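Local coordinates for protein probable tRNA pseudouridine synthase D (PDB 1Z2Z) that probably converts uridine 13 of transfer RNA to pseudouridine, as a member of the TruD family of pseudouridine synthases, at residues Ser177-Thr182 with Glu204-Glu209; Gly47-Val52 with Ser96-Asp101; Asp18-Gly23 with Glu150-Lys155. All coordinates share one frame; numbering follows the deposited sequence.

Overall arrangement
From the N terminus, the chain first runs through residues 18-23, whose partner on helix 146-163 comes only after 126 further residues. That long loop, closed by contact 3, contains all of contact 2, where residues 47-52 and 96-101 bring together two adjacent antiparallel strands of the mixed sheet. Contact 1 follows both in series and closes a short, largely helical excursion: the 21 residues between 177-182 and 204-209 hold the rest of helix 182-191 and all of helix 194-202. None of the contacts cross or touch. Centre to centre, contacts 2 and 3 lie about 46 Å apart, and contact 1 lies about 39 Å from contact 2 and about 31 Å from contact 3.

Contact 1. Residues Ser177-Thr182 with Glu204-Glu209; sequences SVRPVT and EPFPEE
Two turns meet here within the region characteristic of TruD enzymes, away from the predicted nucleophile Asp86: an inverse gamma turn centred on Pro180 and a type I beta turn from Phe206 to Glu209. They join the loop before helix 182-191 to the one after helix 194-202. The Phe206 ring is the centre of the packing. Arg179 sends CG anti to its backbone N (chi1 -178°), which lays that methylene over one ring face in a CH-pi contact, CG 3.3 Å from the Phe206 ring centroid. Pro180 sits at the ring edge with CG in plane, while Val181 CG1 approaches Phe206 CZ obliquely to 3.4 Å. Farther out, Val178 CG2 rests on Glu208 CG at 3.5 Å.

Beyond the ring the Arg179 chain bends at chi3 (61°), and NH1 donates to Glu204 O at 3.0 Å, reaching that oxygen from above the carbonyl plane; NH2 binds Tyr201 O. Glu209 OE2 accepts the backbone N of Phe206 at 3.0 Å. The same oxygen stands 4.4 Å from Arg179 NE, well out of the guanidinium plane, so only the charges interact. Glu209 OE1 forms a salt bridge to Arg217, whose guanidinium lies close to that of Arg179. The two guanidinium groups beside it would favour the ionised form of the Glu209 carboxylate, which probably offsets part of their mutual repulsion.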
ATOM      1  N   SER A 177      -8.028  -3.863  -5.171  1.00 60.57           N
ATOM      2  CA  SER A 177      -8.964  -3.161  -4.294  1.00 62.24           C
ATOM      3  C   SER A 177      -9.598  -4.132  -3.299  1.00 62.56           C
ATOM      4  O   SER A 177      -9.220  -4.169  -2.126  1.00 62.78           O
ATOM      5  CB  SER A 177     -10.059  -2.482  -5.127  1.00 62.57           C
ATOM      6  OG  SER A 177      -9.517  -1.462  -5.951  1.00 63.31           O
ATOM      7  N   VAL A 178     -10.554  -4.921  -3.785  1.00 63.12           N
ATOM      8  CA  VAL A 178     -11.261  -5.907  -2.965  1.00 63.63           C
ATOM      9  C   VAL A 178     -10.818  -7.305  -3.368  1.00 63.46           C
ATOM     10  O   VAL A 178     -10.979  -8.280  -2.627  1.00 63.12           O
ATOM     11  CB  VAL A 178     -12.799  -5.818  -3.173  1.00 64.40           C
ATOM     12  CG1 VAL A 178     -13.149  -6.105  -4.640  1.00 63.68           C
ATOM     13  CG2 VAL A 178     -13.507  -6.811  -2.256  1.00 63.88           C
ATOM     14  N   ARG A 179     -10.266  -7.388  -4.568  1.00 62.69           N
ATOM     15  CA  ARG A 179      -9.807  -8.652  -5.102  1.00 61.71           C
ATOM     16  C   ARG A 179      -8.386  -8.474  -5.616  1.00 61.29           C
ATOM     17  O   ARG A 179      -8.159  -7.781  -6.608  1.00 61.72           O
ATOM     18  CB  ARG A 179     -10.734  -9.074  -6.230  1.00 60.83           C
ATOM     19  CG  ARG A 179     -10.397 -10.393  -6.837  1.00 60.54           C
ATOM     20  CD  ARG A 179     -11.329 -10.641  -7.987  1.00 60.88           C
ATOM     21  NE  ARG A 179     -11.181  -9.603  -8.997  1.00 60.02           N
ATOM     22  CZ  ARG A 179     -11.809  -9.603 -10.164  1.00 59.45           C
ATOM     23  NH1 ARG A 179     -12.639 -10.590 -10.465  1.00 57.42           N
ATOM     24  NH2 ARG A 179     -11.589  -8.627 -11.038  1.00 59.19           N
ATOM     25  N   PRO A 180      -7.405  -9.082  -4.929  1.00 60.46           N
ATOM     26  CA  PRO A 180      -5.995  -8.987  -5.323  1.00 58.57           C
ATOM     27  C   PRO A 180      -5.669  -9.886  -6.509  1.00 56.73           C
ATOM     28  O   PRO A 180      -5.207 -11.008  -6.332  1.00 56.47           O
ATOM     29  CB  PRO A 180      -5.263  -9.412  -4.055  1.00 58.69           C
ATOM     30  CG  PRO A 180      -6.181 -10.454  -3.490  1.00 59.02           C
ATOM     31  CD  PRO A 180      -7.544  -9.807  -3.651  1.00 60.01           C
ATOM     32  N   VAL A 181      -5.905  -9.385  -7.717  1.00 55.49           N
ATOM     33  CA  VAL A 181      -5.650 -10.157  -8.929  1.00 53.62           C
ATOM     34  C   VAL A 181      -4.675  -9.473  -9.883  1.00 53.10           C
ATOM     35  O   VAL A 181      -4.261 -10.053 -10.887  1.00 52.84           O
ATOM     36  CB  VAL A 181      -6.958 -10.424  -9.699  1.00 51.13           C
ATOM     37  CG1 VAL A 181      -7.745 -11.504  -9.018  1.00 50.44           C
ATOM     38  CG2 VAL A 181      -7.769  -9.154  -9.777  1.00 50.54           C
ATOM     39  N   THR A 182      -4.306  -8.238  -9.578  1.00 52.57           N
ATOM     40  CA  THR A 182      -3.395  -7.519 -10.448  1.00 52.58           C
ATOM     41  C   THR A 182      -2.201  -8.392 -10.830  1.00 51.44           C
ATOM     42  O   THR A 182      -2.067  -8.781 -11.992  1.00 50.65           O
ATOM     43  CB  THR A 182      -2.936  -6.220  -9.783  1.00 53.23           C
ATOM     44  OG1 THR A 182      -2.330  -6.506  -8.516  1.00 55.69           O
ATOM     45  CG2 THR A 182      -4.135  -5.315  -9.563  1.00 53.85           C
ATOM     46  N   GLU A 204     -13.165 -14.723 -12.200  1.00 59.69           N
ATOM     47  CA  GLU A 204     -12.319 -15.039 -11.044  1.00 60.20           C
ATOM     48  C   GLU A 204     -12.830 -14.429  -9.746  1.00 60.21           C
ATOM     49  O   GLU A 204     -12.390 -13.356  -9.336  1.00 59.38           O
ATOM     50  CB  GLU A 204     -10.888 -14.553 -11.264  1.00 59.90           C
ATOM     51  CG  GLU A 204      -9.978 -14.867 -10.083  1.00 58.85           C
ATOM     52  CD  GLU A 204      -9.247 -16.188 -10.239  1.00 56.71           C
ATOM     53  OE1 GLU A 204      -9.841 -17.155 -10.767  1.00 53.48           O
ATOM     54  OE2 GLU A 204      -8.073 -16.250  -9.819  1.00 55.88           O
ATOM     55  N   PRO A 205     -13.744 -15.129  -9.063  1.00 61.41           N
ATOM     56  CA  PRO A 205     -14.340 -14.682  -7.802  1.00 62.33           C
ATOM     57  C   PRO A 205     -13.434 -14.858  -6.586  1.00 63.73           C
ATOM     58  O   PRO A 205     -12.586 -15.745  -6.559  1.00 64.61           O
ATOM     59  CB  PRO A 205     -15.581 -15.546  -7.706  1.00 62.65           C
ATOM     60  CG  PRO A 205     -15.082 -16.854  -8.246  1.00 61.76           C
ATOM     61  CD  PRO A 205     -14.324 -16.420  -9.481  1.00 61.78           C
ATOM     62  N   PHE A 206     -13.622 -14.009  -5.580  1.00 64.96           N
ATOM     63  CA  PHE A 206     -12.839 -14.091  -4.353  1.00 66.45           C
ATOM     64  C   PHE A 206     -13.740 -14.179  -3.122  1.00 68.22           C
ATOM     65  O   PHE A 206     -14.842 -13.629  -3.107  1.00 68.04           O
ATOM     66  CB  PHE A 206     -11.897 -12.889  -4.220  1.00 66.55           C
ATOM     67  CG  PHE A 206     -10.570 -13.073  -4.913  1.00 66.32           C
ATOM     68  CD1 PHE A 206      -9.432 -12.442  -4.422  1.00 65.37           C
ATOM     69  CD2 PHE A 206     -10.459 -13.870  -6.054  1.00 66.01           C
ATOM     70  CE1 PHE A 206      -8.204 -12.605  -5.049  1.00 64.75           C
ATOM     71  CE2 PHE A 206      -9.233 -14.039  -6.691  1.00 64.91           C
ATOM     72  CZ  PHE A 206      -8.102 -13.406  -6.186  1.00 64.83           C
ATOM     73  N   PRO A 207     -13.271 -14.866  -2.064  1.00 70.07           N
ATOM     74  CA  PRO A 207     -14.032 -15.035  -0.823  1.00 70.94           C
ATOM     75  C   PRO A 207     -14.352 -13.740  -0.093  1.00 72.04           C
ATOM     76  O   PRO A 207     -15.008 -13.759   0.944  1.00 72.74           O
ATOM     77  CB  PRO A 207     -13.137 -15.959  -0.001  1.00 70.73           C
ATOM     78  CG  PRO A 207     -11.773 -15.528  -0.406  1.00 70.68           C
ATOM     79  CD  PRO A 207     -11.910 -15.417  -1.911  1.00 70.97           C
ATOM     80  N   GLU A 208     -13.891 -12.619  -0.633  1.00 73.79           N
ATOM     81  CA  GLU A 208     -14.133 -11.319  -0.019  1.00 74.85           C
ATOM     82  C   GLU A 208     -15.415 -10.698  -0.565  1.00 75.60           C
ATOM     83  O   GLU A 208     -16.113  -9.965   0.130  1.00 75.51           O
ATOM     84  CB  GLU A 208     -12.971 -10.377  -0.321  1.00 75.29           C
ATOM     85  CG  GLU A 208     -13.043  -9.073   0.436  1.00 75.37           C
ATOM     86  CD  GLU A 208     -12.360  -9.178   1.772  1.00 76.21           C
ATOM     87  OE1 GLU A 208     -12.523 -10.231   2.427  1.00 75.97           O
ATOM     88  OE2 GLU A 208     -11.664  -8.212   2.167  1.00 76.91           O
ATOM     89  N   GLU A 209     -15.709 -10.996  -1.825  1.00 76.68           N
ATOM     90  CA  GLU A 209     -16.881 -10.453  -2.492  1.00 76.83           C
ATOM     91  C   GLU A 209     -18.152 -11.151  -2.039  1.00 78.11           C
ATOM     92  O   GLU A 209     -18.105 -12.266  -1.521  1.00 78.25           O
ATOM     93  CB  GLU A 209     -16.736 -10.620  -4.006  1.00 75.74           C
ATOM     94  CG  GLU A 209     -15.421 -10.123  -4.579  1.00 74.49           C
ATOM     95  CD  GLU A 209     -15.301 -10.427  -6.054  1.00 73.64           C
ATOM     96  OE1 GLU A 209     -16.130  -9.908  -6.832  1.00 72.49           O
ATOM     97  OE2 GLU A 209     -14.388 -11.189  -6.433  1.00 73.27           O
TER

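Contact 2. Residues Gly47-Val52 with Ser96-Asp101; sequences GKYLIV and SIFDTD
Strands 49-57 and 90-98 run antiparallel in the mixed sheet of the pseudouridine synthase fold, joined here at the start of the first and the end of the second. The well-packed part is the pair Leu50 and Ile97, which exchange two backbone hydrogen bonds: Leu50 N to Ile97 O and Ile97 N to Leu50 O, both 2.8 Å. Tyr49 with Phe98 and Ile51 with Ser96 form the non-hydrogen-bonded pairs on either side. Side chains on the Leu50 face are buried. Leu50 turns CG anti to its backbone N (chi1 -163°), which sets its CB and CG against the carbonyl oxygen of Thr100. Val52 CG2 meets Ile97 CD1 at 4.0 Å, and Ile105 touches both Leu50 and Val52. On the Tyr49 face, Ile51 CD1 lies 3.6 Å from Ser96 CB, and Ser96 OG is bound by Val125 N.

The Tyr49-Phe98 pair lies between this zone and the looser one: Tyr49 CE1 is 3.4 Å from Phe98 CB, and Phe98 CD2 stands over one Tyr49 ring face, offset toward its rim, the planes oblique at 53°. Toward exposed Lys48 and Asp99 the packing loosens. Lys48 runs past the Phe98 rim, its CG in the ring plane and 3.8 Å from Phe98 CE2. Backbone pairing still reaches one residue beyond the strand: Asp99 N donates to Lys48 O at 2.9 Å, nearly straight at 166° and in the carbonyl plane.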
ATOM      1  N   GLY A  47      -6.784  34.771   0.567  1.00 31.43           N
ATOM      2  CA  GLY A  47      -6.960  33.724  -0.426  1.00 30.08           C
ATOM      3  C   GLY A  47      -8.419  33.310  -0.520  1.00 28.38           C
ATOM      4  O   GLY A  47      -9.159  33.467   0.446  1.00 29.15           O
ATOM      5  N   LYS A  48      -8.842  32.781  -1.662  1.00 26.57           N
ATOM      6  CA  LYS A  48     -10.232  32.377  -1.829  1.00 27.45           C
ATOM      7  C   LYS A  48     -10.483  30.952  -1.358  1.00 26.54           C
ATOM      8  O   LYS A  48     -11.508  30.364  -1.675  1.00 28.74           O
ATOM      9  CB  LYS A  48     -10.649  32.525  -3.297  1.00 30.99           C
ATOM     10  CG  LYS A  48      -9.946  31.555  -4.256  1.00 33.32           C
ATOM     11  CD  LYS A  48      -9.878  32.101  -5.688  1.00 32.58           C
ATOM     12  CE  LYS A  48      -9.069  31.183  -6.617  1.00 33.84           C
ATOM     13  NZ  LYS A  48      -9.808  29.986  -7.118  1.00 30.97           N
ATOM     14  N   TYR A  49      -9.546  30.410  -0.592  1.00 26.12           N
ATOM     15  CA  TYR A  49      -9.652  29.056  -0.069  1.00 23.27           C
ATOM     16  C   TYR A  49      -9.548  29.073   1.462  1.00 20.94           C
ATOM     17  O   TYR A  49      -8.594  29.611   2.040  1.00 17.68           O
ATOM     18  CB  TYR A  49      -8.552  28.178  -0.693  1.00 25.17           C
ATOM     19  CG  TYR A  49      -8.882  27.649  -2.081  1.00 25.93           C
ATOM     20  CD1 TYR A  49      -9.887  26.707  -2.252  1.00 26.02           C
ATOM     21  CD2 TYR A  49      -8.204  28.097  -3.221  1.00 24.35           C
ATOM     22  CE1 TYR A  49     -10.220  26.222  -3.511  1.00 26.98           C
ATOM     23  CE2 TYR A  49      -8.533  27.610  -4.499  1.00 22.63           C
ATOM     24  CZ  TYR A  49      -9.545  26.676  -4.631  1.00 25.72           C
ATOM     25  OH  TYR A  49      -9.938  26.185  -5.861  1.00 28.33           O
ATOM     26  N   LEU A  50     -10.553  28.499   2.115  1.00 20.67           N
ATOM     27  CA  LEU A  50     -10.590  28.453   3.573  1.00 19.03           C
ATOM     28  C   LEU A  50      -9.976  27.130   3.995  1.00 15.67           C
ATOM     29  O   LEU A  50     -10.400  26.077   3.529  1.00 16.80           O
ATOM     30  CB  LEU A  50     -12.045  28.573   4.054  1.00 19.97           C
ATOM     31  CG  LEU A  50     -12.287  28.940   5.522  1.00 20.34           C
ATOM     32  CD1 LEU A  50     -11.850  27.798   6.372  1.00 21.13           C
ATOM     33  CD2 LEU A  50     -11.532  30.201   5.898  1.00 16.44           C
ATOM     34  N   ILE A  51      -8.977  27.178   4.864  1.00 13.30           N
ATOM     35  CA  ILE A  51      -8.316  25.948   5.291  1.00 15.29           C
ATOM     36  C   ILE A  51      -8.703  25.517   6.700  1.00 18.52           C
ATOM     37  O   ILE A  51      -8.434  26.211   7.698  1.00 20.92           O
ATOM     38  CB  ILE A  51      -6.772  26.054   5.238  1.00 11.91           C
ATOM     39  CG1 ILE A  51      -6.305  26.788   3.968  1.00  4.61           C
ATOM     40  CG2 ILE A  51      -6.205  24.659   5.305  1.00 12.51           C
ATOM     41  CD1 ILE A  51      -6.841  26.220   2.653  1.00  1.00           C
ATOM     42  N   VAL A  52      -9.277  24.325   6.767  1.00 19.53           N
ATOM     43  CA  VAL A  52      -9.778  23.768   8.009  1.00 21.18           C
ATOM     44  C   VAL A  52      -9.195  22.433   8.421  1.00 20.56           C
ATOM     45  O   VAL A  52      -8.892  21.587   7.584  1.00 19.84           O
ATOM     46  CB  VAL A  52     -11.303  23.587   7.900  1.00 23.16           C
ATOM     47  CG1 VAL A  52     -11.895  23.339   9.268  1.00 27.27           C
ATOM     48  CG2 VAL A  52     -11.926  24.807   7.248  1.00 21.00           C
ATOM     49  N   SER A  96      -9.298  21.856   2.437  1.00 11.50           N
ATOM     50  CA  SER A  96      -9.528  23.202   1.943  1.00 13.14           C
ATOM     51  C   SER A  96     -10.948  23.282   1.421  1.00 14.55           C
ATOM     52  O   SER A  96     -11.492  22.304   0.896  1.00 13.95           O
ATOM     53  CB  SER A  96      -8.537  23.570   0.836  1.00  9.80           C
ATOM     54  OG  SER A  96      -8.838  22.868  -0.355  1.00 11.65           O
ATOM     55  N   ILE A  97     -11.542  24.457   1.584  1.00 15.30           N
ATOM     56  CA  ILE A  97     -12.907  24.700   1.150  1.00 16.75           C
ATOM     57  C   ILE A  97     -12.945  26.001   0.387  1.00 17.52           C
ATOM     58  O   ILE A  97     -12.567  27.054   0.909  1.00 15.48           O
ATOM     59  CB  ILE A  97     -13.864  24.822   2.347  1.00 18.54           C
ATOM     60  CG1 ILE A  97     -13.716  23.602   3.273  1.00 18.65           C
ATOM     61  CG2 ILE A  97     -15.285  24.951   1.835  1.00 20.16           C
ATOM     62  CD1 ILE A  97     -14.588  23.655   4.511  1.00 19.48           C
ATOM     63  N   PHE A  98     -13.417  25.923  -0.848  1.00 18.46           N
ATOM     64  CA  PHE A  98     -13.472  27.088  -1.707  1.00 21.25           C
ATOM     65  C   PHE A  98     -14.568  28.072  -1.374  1.00 24.69           C
ATOM     66  O   PHE A  98     -15.724  27.708  -1.114  1.00 24.58           O
ATOM     67  CB  PHE A  98     -13.614  26.654  -3.173  1.00 20.90           C
ATOM     68  CG  PHE A  98     -13.864  27.789  -4.132  1.00 18.48           C
ATOM     69  CD1 PHE A  98     -15.039  27.853  -4.858  1.00 19.01           C
ATOM     70  CD2 PHE A  98     -12.916  28.788  -4.319  1.00 19.06           C
ATOM     71  CE1 PHE A  98     -15.261  28.897  -5.774  1.00 20.53           C
ATOM     72  CE2 PHE A  98     -13.135  29.832  -5.232  1.00 18.04           C
ATOM     73  CZ  PHE A  98     -14.303  29.886  -5.953  1.00 14.67           C
ATOM     74  N   ASP A  99     -14.176  29.338  -1.369  1.00 25.52           N
ATOM     75  CA  ASP A  99     -15.116  30.414  -1.136  1.00 26.61           C
ATOM     76  C   ASP A  99     -16.017  30.215   0.078  1.00 26.80           C
ATOM     77  O   ASP A  99     -17.249  30.187  -0.030  1.00 27.64           O
ATOM     78  CB  ASP A  99     -15.956  30.582  -2.397  1.00 26.67           C
ATOM     79  CG  ASP A  99     -16.908  31.740  -2.308  1.00 27.08           C
ATOM     80  OD1 ASP A  99     -16.709  32.586  -1.403  1.00 23.28           O
ATOM     81  OD2 ASP A  99     -17.840  31.792  -3.155  1.00 28.13           O
ATOM     82  N   THR A 100     -15.397  30.068   1.238  1.00 26.13           N
ATOM     83  CA  THR A 100     -16.145  29.899   2.466  1.00 25.34           C
ATOM     84  C   THR A 100     -15.434  30.674   3.548  1.00 25.92           C
ATOM     85  O   THR A 100     -14.200  30.651   3.635  1.00 23.56           O
ATOM     86  CB  THR A 100     -16.231  28.429   2.898  1.00 26.56           C
ATOM     87  OG1 THR A 100     -16.883  27.661   1.879  1.00 26.01           O
ATOM     88  CG2 THR A 100     -17.020  28.311   4.208  1.00 25.78           C
ATOM     89  N   ASP A 101     -16.216  31.371   4.368  1.00 26.62           N
ATOM     90  CA  ASP A 101     -15.652  32.160   5.461  1.00 26.74           C
ATOM     91  C   ASP A 101     -15.580  31.346   6.736  1.00 24.51           C
ATOM     92  O   ASP A 101     -16.283  30.357   6.881  1.00 25.38           O
ATOM     93  CB  ASP A 101     -16.480  33.421   5.715  1.00 30.42           C
ATOM     94  CG  ASP A 101     -16.424  34.380   4.568  1.00 35.96           C
ATOM     95  OD1 ASP A 101     -15.307  34.608   4.043  1.00 39.11           O
ATOM     96  OD2 ASP A 101     -17.493  34.916   4.184  1.00 39.98           O
TER

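Contact 3. Residues Asp18-Gly23 with Glu150-Lys155; sequences DTTGLG and EALLKK
Loop 18-23 packs across helix 146-163 almost entirely through carbon atoms, and no hydrogen bond joins the two segments. Among the apolar contacts, Leu152 is central. Its side chain is extended, with CG anti to the backbone N (chi1 -154°), and it reaches from the helix to meet Thr20 at about a right angle. The methyl of Thr20 sits against the branched end of Leu152, touching CG and both methyls, with Leu152 CD1 3.4 Å from Thr20 CG2; Leu152 CD2 also lies against the carbonyl oxygen, 3.3 Å from Thr20 O. An alanine here would remove both of these methyls and would probably leave the loop at Thr20 poorly held against the helix. One helix position on, Leu153 has its CB directed away from the loop, yet its branch returns to bring CD2 3.5 Å from Leu22 CD1. At the other end of the contact, Thr19 and Lys155 lie alongside with their side chains pointing opposite ways, Thr19 CG2 packing against Lys155 CB at 3.8 Å.

The Thr19 hydroxyl and the Asp18 backbone N find partners beyond these two segments. Thr19 directs its methyl at Lys155, and its hydroxyl OG1 bonds to Lys431 NZ and to Thr156 OG1. Asp18 N is held by Glu159 farther along the helix. Charge adds a weaker element: Asp18 OD2 and Lys155 NZ are 4.6 Å apart, too far for a salt bridge, though the opposite charges would probably attract weakly.

The loop leads toward strand 33-39 and lies between several elements of the fold. Leu22 also touches Val139 and Ile142 of strand 130-142, Leu153 reaches Ala398 of strand 398-400, and the backbone of Gly23 bonds to Met430 at the end of helix 423-430.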
ATOM      1  N   ASP A  18      11.960 -12.362  14.273  1.00 48.96           N
ATOM      2  CA  ASP A  18      11.720 -13.755  14.662  1.00 51.67           C
ATOM      3  C   ASP A  18      10.866 -13.848  15.933  1.00 51.66           C
ATOM      4  O   ASP A  18      10.761 -14.912  16.545  1.00 51.79           O
ATOM      5  CB  ASP A  18      13.048 -14.466  14.901  1.00 52.74           C
ATOM      6  CG  ASP A  18      13.878 -13.778  15.955  1.00 55.45           C
ATOM      7  OD1 ASP A  18      14.951 -13.229  15.606  1.00 57.52           O
ATOM      8  OD2 ASP A  18      13.446 -13.771  17.132  1.00 55.16           O
ATOM      9  N   THR A  19      10.273 -12.726  16.334  1.00 51.19           N
ATOM     10  CA  THR A  19       9.428 -12.694  17.518  1.00 50.67           C
ATOM     11  C   THR A  19       8.123 -13.414  17.235  1.00 50.85           C
ATOM     12  O   THR A  19       7.763 -13.650  16.079  1.00 51.06           O
ATOM     13  CB  THR A  19       9.096 -11.258  17.935  1.00 51.03           C
ATOM     14  OG1 THR A  19       8.721 -10.498  16.775  1.00 52.83           O
ATOM     15  CG2 THR A  19      10.288 -10.617  18.612  1.00 50.49           C
ATOM     16  N   THR A  20       7.405 -13.751  18.299  1.00 50.51           N
ATOM     17  CA  THR A  20       6.148 -14.463  18.158  1.00 49.73           C
ATOM     18  C   THR A  20       5.011 -13.519  17.804  1.00 49.62           C
ATOM     19  O   THR A  20       4.993 -12.361  18.222  1.00 49.64           O
ATOM     20  CB  THR A  20       5.821 -15.264  19.446  1.00 47.65           C
ATOM     21  OG1 THR A  20       4.537 -15.881  19.323  1.00 45.10           O
ATOM     22  CG2 THR A  20       5.841 -14.359  20.647  1.00 48.21           C
ATOM     23  N   GLY A  21       4.079 -14.038  17.011  1.00 50.09           N
ATOM     24  CA  GLY A  21       2.933 -13.268  16.576  1.00 50.03           C
ATOM     25  C   GLY A  21       2.066 -12.834  17.731  1.00 49.43           C
ATOM     26  O   GLY A  21       1.353 -13.639  18.331  1.00 50.84           O
ATOM     27  N   LEU A  22       2.142 -11.545  18.031  1.00 48.47           N
ATOM     28  CA  LEU A  22       1.389 -10.927  19.105  1.00 47.66           C
ATOM     29  C   LEU A  22      -0.091 -11.265  18.992  1.00 47.77           C
ATOM     30  O   LEU A  22      -0.796 -11.338  19.997  1.00 47.49           O
ATOM     31  CB  LEU A  22       1.603  -9.421  19.038  1.00 47.22           C
ATOM     32  CG  LEU A  22       1.303  -8.583  20.269  1.00 48.01           C
ATOM     33  CD1 LEU A  22       2.095  -7.289  20.170  1.00 46.74           C
ATOM     34  CD2 LEU A  22      -0.192  -8.319  20.372  1.00 47.89           C
ATOM     35  N   GLY A  23      -0.555 -11.484  17.764  1.00 47.98           N
ATOM     36  CA  GLY A  23      -1.953 -11.817  17.547  1.00 47.61           C
ATOM     37  C   GLY A  23      -2.875 -10.691  17.972  1.00 47.63           C
ATOM     38  O   GLY A  23      -2.468  -9.529  17.992  1.00 50.45           O
ATOM     39  N   GLU A 150       4.449  -6.862  26.966  1.00 60.61           N
ATOM     40  CA  GLU A 150       5.348  -5.708  26.945  1.00 60.88           C
ATOM     41  C   GLU A 150       6.735  -6.170  26.549  1.00 60.26           C
ATOM     42  O   GLU A 150       7.419  -5.515  25.765  1.00 60.33           O
ATOM     43  CB  GLU A 150       5.406  -5.031  28.325  1.00 61.64           C
ATOM     44  CG  GLU A 150       6.286  -3.776  28.374  1.00 62.42           C
ATOM     45  CD  GLU A 150       5.984  -2.865  29.563  1.00 64.24           C
ATOM     46  OE1 GLU A 150       4.871  -2.287  29.616  1.00 64.01           O
ATOM     47  OE2 GLU A 150       6.860  -2.719  30.446  1.00 64.05           O
ATOM     48  N   ALA A 151       7.141  -7.307  27.102  1.00 59.91           N
ATOM     49  CA  ALA A 151       8.443  -7.884  26.812  1.00 58.91           C
ATOM     50  C   ALA A 151       8.444  -8.392  25.373  1.00 58.30           C
ATOM     51  O   ALA A 151       9.458  -8.327  24.684  1.00 58.33           O
ATOM     52  CB  ALA A 151       8.734  -9.023  27.777  1.00 56.80           C
ATOM     53  N   LEU A 152       7.303  -8.894  24.922  1.00 58.03           N
ATOM     54  CA  LEU A 152       7.195  -9.401  23.564  1.00 59.24           C
ATOM     55  C   LEU A 152       7.317  -8.221  22.606  1.00 59.50           C
ATOM     56  O   LEU A 152       7.836  -8.355  21.498  1.00 59.64           O
ATOM     57  CB  LEU A 152       5.844 -10.104  23.373  1.00 59.47           C
ATOM     58  CG  LEU A 152       5.709 -11.197  22.300  1.00 59.95           C
ATOM     59  CD1 LEU A 152       4.342 -11.852  22.425  1.00 59.68           C
ATOM     60  CD2 LEU A 152       5.898 -10.625  20.904  1.00 60.01           C
ATOM     61  N   LEU A 153       6.837  -7.062  23.047  1.00 60.03           N
ATOM     62  CA  LEU A 153       6.881  -5.844  22.244  1.00 60.74           C
ATOM     63  C   LEU A 153       8.292  -5.279  22.150  1.00 61.33           C
ATOM     64  O   LEU A 153       8.739  -4.873  21.075  1.00 60.93           O
ATOM     65  CB  LEU A 153       5.956  -4.779  22.849  1.00 59.87           C
ATOM     66  CG  LEU A 153       4.441  -4.941  22.664  1.00 60.70           C
ATOM     67  CD1 LEU A 153       3.708  -4.015  23.621  1.00 59.64           C
ATOM     68  CD2 LEU A 153       4.057  -4.636  21.219  1.00 59.87           C
ATOM     69  N   LYS A 154       8.991  -5.260  23.281  1.00 61.46           N
ATOM     70  CA  LYS A 154      10.345  -4.728  23.334  1.00 61.73           C
ATOM     71  C   LYS A 154      11.290  -5.500  22.429  1.00 60.64           C
ATOM     72  O   LYS A 154      12.182  -4.917  21.813  1.00 59.81           O
ATOM     73  CB  LYS A 154      10.870  -4.746  24.775  1.00 63.04           C
ATOM     74  CG  LYS A 154      12.211  -4.022  24.961  1.00 65.37           C
ATOM     75  CD  LYS A 154      13.412  -4.930  24.675  1.00 66.47           C
ATOM     76  CE  LYS A 154      14.679  -4.129  24.358  1.00 66.06           C
ATOM     77  NZ  LYS A 154      14.599  -3.458  23.017  1.00 64.89           N
ATOM     78  N   LYS A 155      11.093  -6.810  22.351  1.00 60.03           N
ATOM     79  CA  LYS A 155      11.945  -7.641  21.518  1.00 60.40           C
ATOM     80  C   LYS A 155      11.641  -7.371  20.044  1.00 59.23           C
ATOM     81  O   LYS A 155      12.556  -7.147  19.248  1.00 59.55           O
ATOM     82  CB  LYS A 155      11.735  -9.130  21.843  1.00 61.66           C
ATOM     83  CG  LYS A 155      13.024  -9.961  21.876  1.00 62.54           C
ATOM     84  CD  LYS A 155      12.735 -11.464  21.892  1.00 64.16           C
ATOM     85  CE  LYS A 155      14.003 -12.302  22.091  1.00 64.23           C
ATOM     86  NZ  LYS A 155      15.075 -12.047  21.082  1.00 64.24           N
TER